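Local coordinates for sortase family protein (Clostridium perfringens, PDB 6IXZ) that probably acts as a class C sortase, a membrane-anchored cysteine transpeptidase of the kind that joins pilin subunits through an acyl-thioester intermediate, at residues K5-T10 / K72-Y77; D129-H134 / D165-L170. One frame throughout, in Å; residues are numbered along the deposited sequence.

Contact 1 lays the N-terminal helix 5-18 on strand 71-77; contact 2 lies inside the sortase beta-barrel, where strands 130-135 and 165-173 face each other across the interior. Their centres are 16 Å apart, and along the chain contact 1 closes before contact 2 opens. All three strands belong to one mixed sheet whose first and last strands also pair. The two contacts meet where I75 CD1 approaches L133 CD2 at 4.3 Å: strand 71-77 turns P74 outward to the helix and I75 inward to the core. One strand thus joins the helical cover to the barrel interior, whose strand 165-173 carries C172, the predicted acyl-thioester residue.

Contact 1: K5-T10 / K72-Y77; sequences KFAVST and KLPIYY
T10 and A7, one turn apart on helix 5-18, rest on the ring of P74, whose CB, CG and CD make a compact apolar platform on the outer side of strand 71-77. T10 CG2 lies 3.8 Å from P74 CB, the two side chains crossing at about a right angle, while A7 CB sits 3.9 Å from P74 CD. Alanine suits this place because a lone methyl lets the helix come close: the axes of segments 5-10 and 72-77 approach to 7.6 Å, with 75° between their directions. The T10 torsion sorts its two branches: CG2 is anti to the backbone N and goes to the proline, and OG1 stands beside that N (chi1 -66°), from where it turns back to bond F6 O at 2.7 Å. This hydroxyl lies 35° above the carbonyl plane, and T10 N reaches the same oxygen from the opposite face, so two donors grip F6 O. Y76 comes from the other direction, its CG anti to the carbonyl carbon, bringing OH to 3.8 Å from T10 CG2; the methyl meets the ring obliquely. V60 of the adjoining strand touches both T10 and Y76, and I11 extends the helix's hold on P74. No hydrogen bond crosses the interface: the threonine spends its hydroxyl on its own helix and offers a methyl to the strand, leaving helix and strand held by van der Waals contact.

Contact 2: D129-H134 / D165-L170; sequences DVFYLH and DYVTLL
F131 and L169 approach from opposite directions, and the leucine places a methyl over one face of the phenyl ring. L169 CD1 lies 4.0 Å from the centroid of the F131 ring and 15° off its normal, a CH-pi contact displaced somewhat toward the rim on the CD2 and CE2 side. The ring's edge meets V167 instead: F131 CZ is 3.8 Å from V167 O, which lies in the ring plane, and F131 CE1 is 4.1 Å from V167 CG1. At F131, CG stands between the backbone N and the carbonyl carbon (chi1 60°), and from there the flat ring extends across to the opposing strand. Beside it, L133 and V167 reach toward each other tip to tip, with L133 CD1 4.0 Å from V167 CG2. Branching at CB lets the valine serve both neighbours, one methyl for each. Y142 of strand 138-150 touches both L133 and V167, and I122 adjoins L169. With the axes of strand segments 130-134 and 165-170 10.4 Å apart and 102° between their directions, the two barrel walls meet mainly through side chains, without hydrogen bonds; this is hydrophobic core, held by dispersion, with the weakly polar rim of the phenyl ring turned to a backbone carbonyl.

Contact 1: K5-T10 / K72-Y77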
loop_
_atom_site.group_PDB
_atom_site.type_symbol
_atom_site.label_atom_id
_atom_site.label_comp_id
_atom_site.label_asym_id
_atom_site.label_seq_id
_atom_site.Cartn_x
_atom_site.Cartn_y
_atom_site.Cartn_z
ATOM N N LYS A 5 18.211 -2.931 -7.909
ATOM C CA LYS A 5 18.129 -4.058 -8.832
ATOM C C LYS A 5 16.981 -5.021 -8.540
ATOM O O LYS A 5 16.292 -5.461 -9.456
ATOM C CB LYS A 5 19.445 -4.854 -8.778
ATOM C CG LYS A 5 20.662 -4.151 -9.364
ATOM C CD LYS A 5 20.646 -4.178 -10.880
ATOM C CE LYS A 5 20.529 -2.783 -11.469
ATOM N NZ LYS A 5 21.870 -2.144 -11.566
ATOM N N PHE A 6 16.888 -5.469 -7.292
ATOM C CA PHE A 6 15.947 -6.519 -6.919
ATOM C C PHE A 6 14.506 -6.029 -7.082
ATOM O O PHE A 6 13.641 -6.750 -7.597
ATOM C CB PHE A 6 16.189 -6.942 -5.471
ATOM C CG PHE A 6 15.695 -8.329 -5.153
ATOM C CD1 PHE A 6 16.595 -9.363 -4.906
ATOM C CD2 PHE A 6 14.332 -8.596 -5.080
ATOM C CE1 PHE A 6 16.146 -10.635 -4.595
ATOM C CE2 PHE A 6 13.874 -9.870 -4.776
ATOM C CZ PHE A 6 14.782 -10.892 -4.544
ATOM N N ALA A 7 14.247 -4.806 -6.632
ATOM C CA ALA A 7 12.930 -4.196 -6.843
ATOM C C ALA A 7 12.563 -4.094 -8.336
ATOM O O ALA A 7 11.517 -4.593 -8.754
ATOM C CB ALA A 7 12.832 -2.835 -6.150
ATOM N N VAL A 8 13.405 -3.460 -9.141
ATOM C CA VAL A 8 13.077 -3.283 -10.572
ATOM C C VAL A 8 12.723 -4.638 -11.208
ATOM O O VAL A 8 11.865 -4.733 -12.074
ATOM C CB VAL A 8 14.259 -2.642 -11.352
ATOM C CG1 VAL A 8 15.526 -3.465 -11.163
ATOM C CG2 VAL A 8 13.942 -2.521 -12.843
ATOM N N SER A 9 13.420 -5.691 -10.805
ATOM C CA SER A 9 13.224 -6.989 -11.434
ATOM C C SER A 9 11.885 -7.534 -10.959
ATOM O O SER A 9 11.193 -8.277 -11.678
ATOM C CB SER A 9 14.343 -7.948 -11.031
ATOM O OG SER A 9 14.133 -9.222 -11.600
ATOM N N THR A 10 11.538 -7.142 -9.738
ATOM C CA THR A 10 10.303 -7.544 -9.104
ATOM C C THR A 10 9.111 -6.964 -9.839
ATOM O O THR A 10 8.159 -7.674 -10.151
ATOM C CB THR A 10 10.291 -7.133 -7.634
ATOM O OG1 THR A 10 11.319 -7.872 -6.933
ATOM C CG2 THR A 10 8.932 -7.465 -7.004
ATOM N N LYS A 72 8.867 4.596 -8.174
ATOM C CA LYS A 72 8.156 3.467 -8.784
ATOM C C LYS A 72 8.599 2.203 -8.043
ATOM O O LYS A 72 9.762 1.822 -8.149
ATOM C CB LYS A 72 8.564 3.349 -10.260
ATOM C CG LYS A 72 7.703 2.427 -11.108
ATOM C CD LYS A 72 8.308 2.293 -12.495
ATOM C CE LYS A 72 7.863 1.020 -13.182
ATOM N NZ LYS A 72 8.171 1.046 -14.643
ATOM N N LEU A 73 7.737 1.640 -7.200
ATOM C CA LEU A 73 8.157 0.566 -6.260
ATOM C C LEU A 73 7.112 -0.564 -6.219
ATOM O O LEU A 73 5.902 -0.291 -6.293
ATOM C CB LEU A 73 8.328 1.135 -4.849
ATOM C CG LEU A 73 9.504 2.096 -4.608
ATOM C CD1 LEU A 73 9.363 2.836 -3.302
ATOM C CD2 LEU A 73 10.845 1.398 -4.682
ATOM N N PRO A 74 7.563 -1.829 -6.035
ATOM C CA PRO A 74 6.614 -2.936 -5.809
ATOM C C PRO A 74 5.957 -2.786 -4.468
ATOM O O PRO A 74 6.551 -2.211 -3.565
ATOM C CB PRO A 74 7.492 -4.195 -5.816
ATOM C CG PRO A 74 8.879 -3.701 -5.581
ATOM C CD PRO A 74 8.940 -2.313 -6.177
ATOM N N ILE A 75 4.758 -3.323 -4.348
ATOM C CA ILE A 75 4.013 -3.384 -3.095
ATOM C C ILE A 75 3.788 -4.842 -2.709
ATOM O O ILE A 75 3.211 -5.621 -3.466
ATOM C CB ILE A 75 2.667 -2.664 -3.201
ATOM C CG1 ILE A 75 2.875 -1.174 -3.451
ATOM C CG2 ILE A 75 1.850 -2.823 -1.921
ATOM C CD1 ILE A 75 1.800 -0.614 -4.344
ATOM N N TYR A 76 4.358 -5.217 -1.566
ATOM C CA TYR A 76 4.178 -6.530 -0.976
ATOM C C TYR A 76 2.982 -6.485 -0.008
ATOM O O TYR A 76 2.649 -5.437 0.534
ATOM C CB TYR A 76 5.440 -6.941 -0.202
ATOM C CG TYR A 76 6.677 -7.070 -1.062
ATOM C CD1 TYR A 76 7.459 -5.962 -1.349
ATOM C CD2 TYR A 76 7.072 -8.303 -1.588
ATOM C CE1 TYR A 76 8.605 -6.076 -2.096
ATOM C CE2 TYR A 76 8.227 -8.420 -2.334
ATOM C CZ TYR A 76 8.967 -7.299 -2.613
ATOM O OH TYR A 76 10.092 -7.381 -3.400
ATOM N N TYR A 77 2.376 -7.634 0.255
ATOM C CA TYR A 77 1.547 -7.760 1.436
ATOM C C TYR A 77 2.435 -8.077 2.635
ATOM O O TYR A 77 3.323 -8.937 2.547
ATOM C CB TYR A 77 0.476 -8.849 1.294
ATOM C CG TYR A 77 -0.507 -8.780 2.441
ATOM C CD1 TYR A 77 -0.365 -9.606 3.568
ATOM C CD2 TYR A 77 -1.425 -7.749 2.508
ATOM C CE1 TYR A 77 -1.213 -9.484 4.654
ATOM C CE2 TYR A 77 -2.284 -7.620 3.585
ATOM C CZ TYR A 77 -2.158 -8.485 4.659
ATOM O OH TYR A 77 -2.980 -8.313 5.737
#

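Contact 2: D129-H134 / D165-L170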
loop_
_atom_site.group_PDB
_atom_site.type_symbol
_atom_site.label_atom_id
_atom_site.label_comp_id
_atom_site.label_asym_id
_atom_site.label_seq_id
_atom_site.Cartn_x
_atom_site.Cartn_y
_atom_site.Cartn_z
ATOM N N ASP A 129 -0.758 16.846 -4.348
ATOM C CA ASP A 129 0.144 15.941 -5.098
ATOM C C ASP A 129 -0.481 14.555 -5.290
ATOM O O ASP A 129 -1.429 14.170 -4.596
ATOM C CB ASP A 129 1.517 15.793 -4.413
ATOM C CG ASP A 129 2.361 17.043 -4.513
ATOM O OD1 ASP A 129 2.057 17.891 -5.392
ATOM O OD2 ASP A 129 3.281 17.223 -3.671
ATOM N N VAL A 130 -0.011 13.825 -6.293
ATOM C CA VAL A 130 -0.744 12.651 -6.758
ATOM C C VAL A 130 0.134 11.406 -6.709
ATOM O O VAL A 130 1.355 11.474 -6.825
ATOM C CB VAL A 130 -1.298 12.841 -8.190
ATOM C CG1 VAL A 130 -2.412 13.881 -8.210
ATOM C CG2 VAL A 130 -0.179 13.215 -9.150
ATOM N N PHE A 131 -0.498 10.266 -6.489
ATOM C CA PHE A 131 0.196 9.015 -6.674
ATOM C C PHE A 131 -0.732 7.956 -7.224
ATOM O O PHE A 131 -1.957 8.057 -7.138
ATOM C CB PHE A 131 0.854 8.566 -5.356
ATOM C CG PHE A 131 -0.101 8.360 -4.233
ATOM C CD1 PHE A 131 -0.708 7.134 -4.049
ATOM C CD2 PHE A 131 -0.341 9.362 -3.318
ATOM C CE1 PHE A 131 -1.490 6.895 -2.941
ATOM C CE2 PHE A 131 -1.141 9.127 -2.221
ATOM C CZ PHE A 131 -1.701 7.892 -2.025
ATOM N N TYR A 132 -0.140 6.982 -7.886
ATOM C CA TYR A 132 -0.897 6.041 -8.658
ATOM C C TYR A 132 -0.559 4.665 -8.147
ATOM O O TYR A 132 0.595 4.396 -7.821
ATOM C CB TYR A 132 -0.512 6.145 -10.128
ATOM C CG TYR A 132 -0.735 7.514 -10.738
ATOM C CD1 TYR A 132 -2.016 7.964 -11.029
ATOM C CD2 TYR A 132 0.345 8.320 -11.104
ATOM C CE1 TYR A 132 -2.224 9.207 -11.614
ATOM C CE2 TYR A 132 0.148 9.557 -11.702
ATOM C CZ TYR A 132 -1.139 10.008 -11.940
ATOM O OH TYR A 132 -1.338 11.222 -12.593
ATOM N N LEU A 133 -1.581 3.825 -8.049
ATOM C CA LEU A 133 -1.417 2.422 -7.712
ATOM C C LEU A 133 -1.793 1.571 -8.912
ATOM O O LEU A 133 -2.851 1.763 -9.520
ATOM C CB LEU A 133 -2.333 2.046 -6.541
ATOM C CG LEU A 133 -2.104 2.804 -5.241
ATOM C CD1 LEU A 133 -2.873 2.160 -4.108
ATOM C CD2 LEU A 133 -0.623 2.836 -4.930
ATOM N N HIS A 134 -1.016 0.517 -9.112
ATOM C CA HIS A 134 -1.260 -0.468 -10.159
ATOM C C HIS A 134 -1.326 -1.852 -9.557
ATOM O O HIS A 134 -0.288 -2.439 -9.270
ATOM C CB HIS A 134 -0.111 -0.386 -11.165
ATOM C CG HIS A 134 -0.094 0.900 -11.919
ATOM N ND1 HIS A 134 -1.086 1.229 -12.810
ATOM C CD2 HIS A 134 0.660 2.010 -11.773
ATOM C CE1 HIS A 134 -0.859 2.435 -13.290
ATOM N NE2 HIS A 134 0.187 2.936 -12.668
ATOM N N ASP A 165 -12.361 6.612 0.642
ATOM C CA ASP A 165 -11.448 5.701 -0.013
ATOM C C ASP A 165 -10.037 6.300 0.109
ATOM O O ASP A 165 -9.683 7.260 -0.594
ATOM C CB ASP A 165 -11.865 5.506 -1.488
ATOM C CG ASP A 165 -10.936 4.561 -2.246
ATOM O OD1 ASP A 165 -11.316 4.060 -3.324
ATOM O OD2 ASP A 165 -9.828 4.298 -1.749
ATOM N N TYR A 166 -9.273 5.817 1.098
ATOM C CA TYR A 166 -7.983 6.418 1.436
ATOM C C TYR A 166 -6.875 5.381 1.253
ATOM O O TYR A 166 -7.067 4.186 1.545
ATOM C CB TYR A 166 -7.912 6.878 2.909
ATOM C CG TYR A 166 -8.721 8.108 3.311
ATOM C CD1 TYR A 166 -8.950 9.164 2.423
ATOM C CD2 TYR A 166 -9.318 8.167 4.568
ATOM C CE1 TYR A 166 -9.702 10.270 2.815
ATOM C CE2 TYR A 166 -10.059 9.269 4.972
ATOM C CZ TYR A 166 -10.226 10.328 4.096
ATOM O OH TYR A 166 -10.934 11.428 4.497
ATOM N N VAL A 167 -5.704 5.872 0.857
ATOM C CA VAL A 167 -4.448 5.147 1.012
ATOM C C VAL A 167 -3.483 6.078 1.739
ATOM O O VAL A 167 -3.296 7.244 1.345
ATOM C CB VAL A 167 -3.892 4.704 -0.341
ATOM C CG1 VAL A 167 -2.513 4.077 -0.198
ATOM C CG2 VAL A 167 -4.873 3.755 -1.010
ATOM N N THR A 168 -2.912 5.584 2.838
ATOM C CA THR A 168 -1.831 6.289 3.514
ATOM C C THR A 168 -0.445 5.713 3.161
ATOM O O THR A 168 -0.231 4.474 3.093
ATOM C CB THR A 168 -2.036 6.348 5.047
ATOM O OG1 THR A 168 -3.164 7.179 5.387
ATOM C CG2 THR A 168 -0.806 6.924 5.724
ATOM N N LEU A 169 0.460 6.615 2.803
ATOM C CA LEU A 169 1.876 6.273 2.635
ATOM C C LEU A 169 2.574 6.532 3.960
ATOM O O LEU A 169 2.328 7.535 4.592
ATOM C CB LEU A 169 2.496 7.129 1.535
ATOM C CG LEU A 169 1.673 7.138 0.239
ATOM C CD1 LEU A 169 2.363 7.958 -0.829
ATOM C CD2 LEU A 169 1.423 5.718 -0.213
ATOM N N LEU A 170 3.323 5.553 4.437
ATOM C CA LEU A 170 3.935 5.626 5.762
ATOM C C LEU A 170 5.430 5.383 5.613
ATOM O O LEU A 170 5.851 4.384 5.023
ATOM C CB LEU A 170 3.295 4.582 6.651
ATOM C CG LEU A 170 3.717 4.422 8.096
ATOM C CD1 LEU A 170 2.663 3.576 8.779
ATOM C CD2 LEU A 170 5.085 3.735 8.147
#